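Local coordinates for protein acetylxylan esterase / glucomannan deacetylase (Cellvibrio japonicus, PDB 2W9X) that removes acetyl groups from plant cell wall polysaccharides, hydrolysing acetylated glucomannan in strong preference to acetylated xylan, at residues B[275-280]-B[287-292]. Residues are numbered along the deposited sequence; the frame is centred on the assembly and turned at random.
Sequences KFVKQL and AQFILM
In the alpha/beta layering of this SGNH-type (GDSL-like) esterase domain, helix 262-283 packs on a face of the parallel sheet, its segment 275-280 running roughly antiparallel (156° between the short axes) to strand 288-292, which follows it in the chain. The two axes come within 10.3 Å, with Phe289 reaching from the strand to meet Val277 and Leu280. Val277 CG1 sits over the ring's centre in a CH-pi contact, 3.8 Å from the centroid of the Phe289 ring and 7° off its normal. Val277 turns CG1 away from its own N (chi1 169°), which lays that methyl on the ring, while Val277 CG2 lies a looser 4.4 Å from Leu291 CD2. One turn on, Leu280 CB lies near the ring plane, 3.7 Å from Phe289 CE1. A compact branched valine suits the face, the branched end of leucine adds CD1 to the contact its CB already makes at the rim, and a flat phenylalanine can serve both; no hydrogen bond crosses between the segments. Around this apolar layer, Ile242 of strand 239-243 touches Val277 and Leu280, while Val320 of edge strand 320-325 touches Phe289 and Leu291. Ile290 and Met292 pack against helix 339-354, so the sheet lies between helix layers, as in the alpha/beta/alpha SGNH fold.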
loop_
_atom_site.group_PDB
_atom_site.type_symbol
_atom_site.label_atom_id
_atom_site.label_comp_id
_atom_site.label_asym_id
_atom_site.label_seq_id
_atom_site.Cartn_x
_atom_site.Cartn_y
_atom_site.Cartn_z
ATOM N N LYS B 275 12.194 12.447 -1.004
ATOM C CA LYS B 275 13.654 12.426 -1.196
ATOM C C LYS B 275 14.292 11.322 -0.351
ATOM O O LYS B 275 15.151 10.563 -0.831
ATOM C CB LYS B 275 14.250 13.786 -0.816
ATOM C CG LYS B 275 15.677 14.045 -1.293
ATOM C CD LYS B 275 16.335 15.075 -0.386
ATOM C CE LYS B 275 17.590 15.656 -0.990
ATOM N NZ LYS B 275 18.187 16.621 -0.022
ATOM N N PHE B 276 13.854 11.232 0.903
ATOM C CA PHE B 276 14.392 10.255 1.866
ATOM C C PHE B 276 14.198 8.798 1.439
ATOM O O PHE B 276 15.137 8.001 1.449
ATOM C CB PHE B 276 13.754 10.479 3.244
ATOM C CG PHE B 276 14.316 9.586 4.335
ATOM C CD1 PHE B 276 15.704 9.491 4.543
ATOM C CD2 PHE B 276 13.465 8.860 5.159
ATOM C CE1 PHE B 276 16.221 8.676 5.558
ATOM C CE2 PHE B 276 13.973 8.039 6.181
ATOM C CZ PHE B 276 15.349 7.954 6.378
ATOM N N VAL B 277 12.966 8.460 1.077
ATOM C CA VAL B 277 12.628 7.107 0.659
ATOM C C VAL B 277 13.417 6.735 -0.602
ATOM O O VAL B 277 13.951 5.622 -0.690
ATOM C CB VAL B 277 11.103 6.945 0.445
ATOM C CG1 VAL B 277 10.780 5.609 -0.243
ATOM C CG2 VAL B 277 10.332 7.089 1.799
ATOM N N LYS B 278 13.497 7.661 -1.564
ATOM C CA LYS B 278 14.351 7.461 -2.755
ATOM C C LYS B 278 15.809 7.176 -2.408
ATOM O O LYS B 278 16.409 6.284 -2.994
ATOM C CB LYS B 278 14.280 8.647 -3.724
ATOM C CG LYS B 278 12.924 8.845 -4.396
ATOM C CD LYS B 278 13.059 10.045 -5.318
ATOM C CE LYS B 278 11.737 10.444 -5.906
ATOM N NZ LYS B 278 11.915 11.630 -6.802
ATOM N N GLN B 279 16.368 7.909 -1.449
ATOM C CA GLN B 279 17.755 7.681 -1.039
ATOM C C GLN B 279 17.903 6.288 -0.436
ATOM O O GLN B 279 18.836 5.564 -0.771
ATOM C CB GLN B 279 18.227 8.727 -0.028
ATOM C CG GLN B 279 18.138 10.182 -0.492
ATOM C CD GLN B 279 18.523 11.196 0.606
ATOM O OE1 GLN B 279 18.092 11.079 1.765
ATOM N NE2 GLN B 279 19.317 12.200 0.235
ATOM N N LEU B 280 16.992 5.920 0.465
ATOM C CA LEU B 280 16.993 4.582 1.071
ATOM C C LEU B 280 16.906 3.487 0.012
ATOM O O LEU B 280 17.595 2.476 0.106
ATOM C CB LEU B 280 15.819 4.426 2.048
ATOM C CG LEU B 280 15.861 5.194 3.365
ATOM C CD1 LEU B 280 14.548 5.016 4.148
ATOM C CD2 LEU B 280 17.033 4.730 4.203
ATOM N N ALA B 287 14.432 -3.250 -0.553
ATOM C CA ALA B 287 13.561 -2.730 0.507
ATOM C C ALA B 287 12.167 -2.361 0.021
ATOM O O ALA B 287 11.999 -1.688 -0.993
ATOM C CB ALA B 287 14.205 -1.533 1.177
ATOM N N GLN B 288 11.167 -2.832 0.760
ATOM C CA GLN B 288 9.789 -2.434 0.543
ATOM C C GLN B 288 9.342 -1.587 1.739
ATOM O O GLN B 288 9.642 -1.914 2.895
ATOM C CB GLN B 288 8.910 -3.670 0.299
ATOM C CG GLN B 288 9.435 -4.512 -0.868
ATOM C CD GLN B 288 8.474 -5.589 -1.337
ATOM O OE1 GLN B 288 7.305 -5.316 -1.640
ATOM N NE2 GLN B 288 8.969 -6.823 -1.423
ATOM N N PHE B 289 8.658 -0.481 1.444
ATOM C CA PHE B 289 8.442 0.592 2.410
ATOM C C PHE B 289 6.991 0.640 2.887
ATOM O O PHE B 289 6.057 0.461 2.102
ATOM C CB PHE B 289 8.831 1.953 1.803
ATOM C CG PHE B 289 10.299 2.075 1.448
ATOM C CD1 PHE B 289 11.221 2.502 2.387
ATOM C CD2 PHE B 289 10.753 1.755 0.162
ATOM C CE1 PHE B 289 12.582 2.612 2.049
ATOM C CE2 PHE B 289 12.095 1.876 -0.182
ATOM C CZ PHE B 289 13.011 2.296 0.765
ATOM N N ILE B 290 6.818 0.877 4.182
ATOM C CA ILE B 290 5.490 1.081 4.763
ATOM C C ILE B 290 5.493 2.400 5.516
ATOM O O ILE B 290 6.230 2.569 6.476
ATOM C CB ILE B 290 5.068 -0.077 5.685
ATOM C CG1 ILE B 290 4.999 -1.397 4.895
ATOM C CG2 ILE B 290 3.698 0.221 6.346
ATOM C CD1 ILE B 290 4.726 -2.622 5.748
ATOM N N LEU B 291 4.650 3.329 5.079
ATOM C CA LEU B 291 4.582 4.637 5.711
ATOM C C LEU B 291 3.381 4.645 6.638
ATOM O O LEU B 291 2.243 4.527 6.185
ATOM C CB LEU B 291 4.505 5.747 4.650
ATOM C CG LEU B 291 5.546 5.652 3.520
ATOM C CD1 LEU B 291 5.620 6.989 2.755
ATOM C CD2 LEU B 291 6.966 5.248 4.020
ATOM N N MET B 292 3.658 4.729 7.932
ATOM C CA MET B 292 2.676 4.432 8.975
ATOM C C MET B 292 2.382 5.668 9.828
ATOM O O MET B 292 3.303 6.263 10.376
ATOM C CB MET B 292 3.241 3.291 9.834
ATOM C CG MET B 292 2.385 2.865 11.007
ATOM S SD MET B 292 3.084 1.335 11.636
ATOM C CE MET B 292 1.998 1.083 13.032
#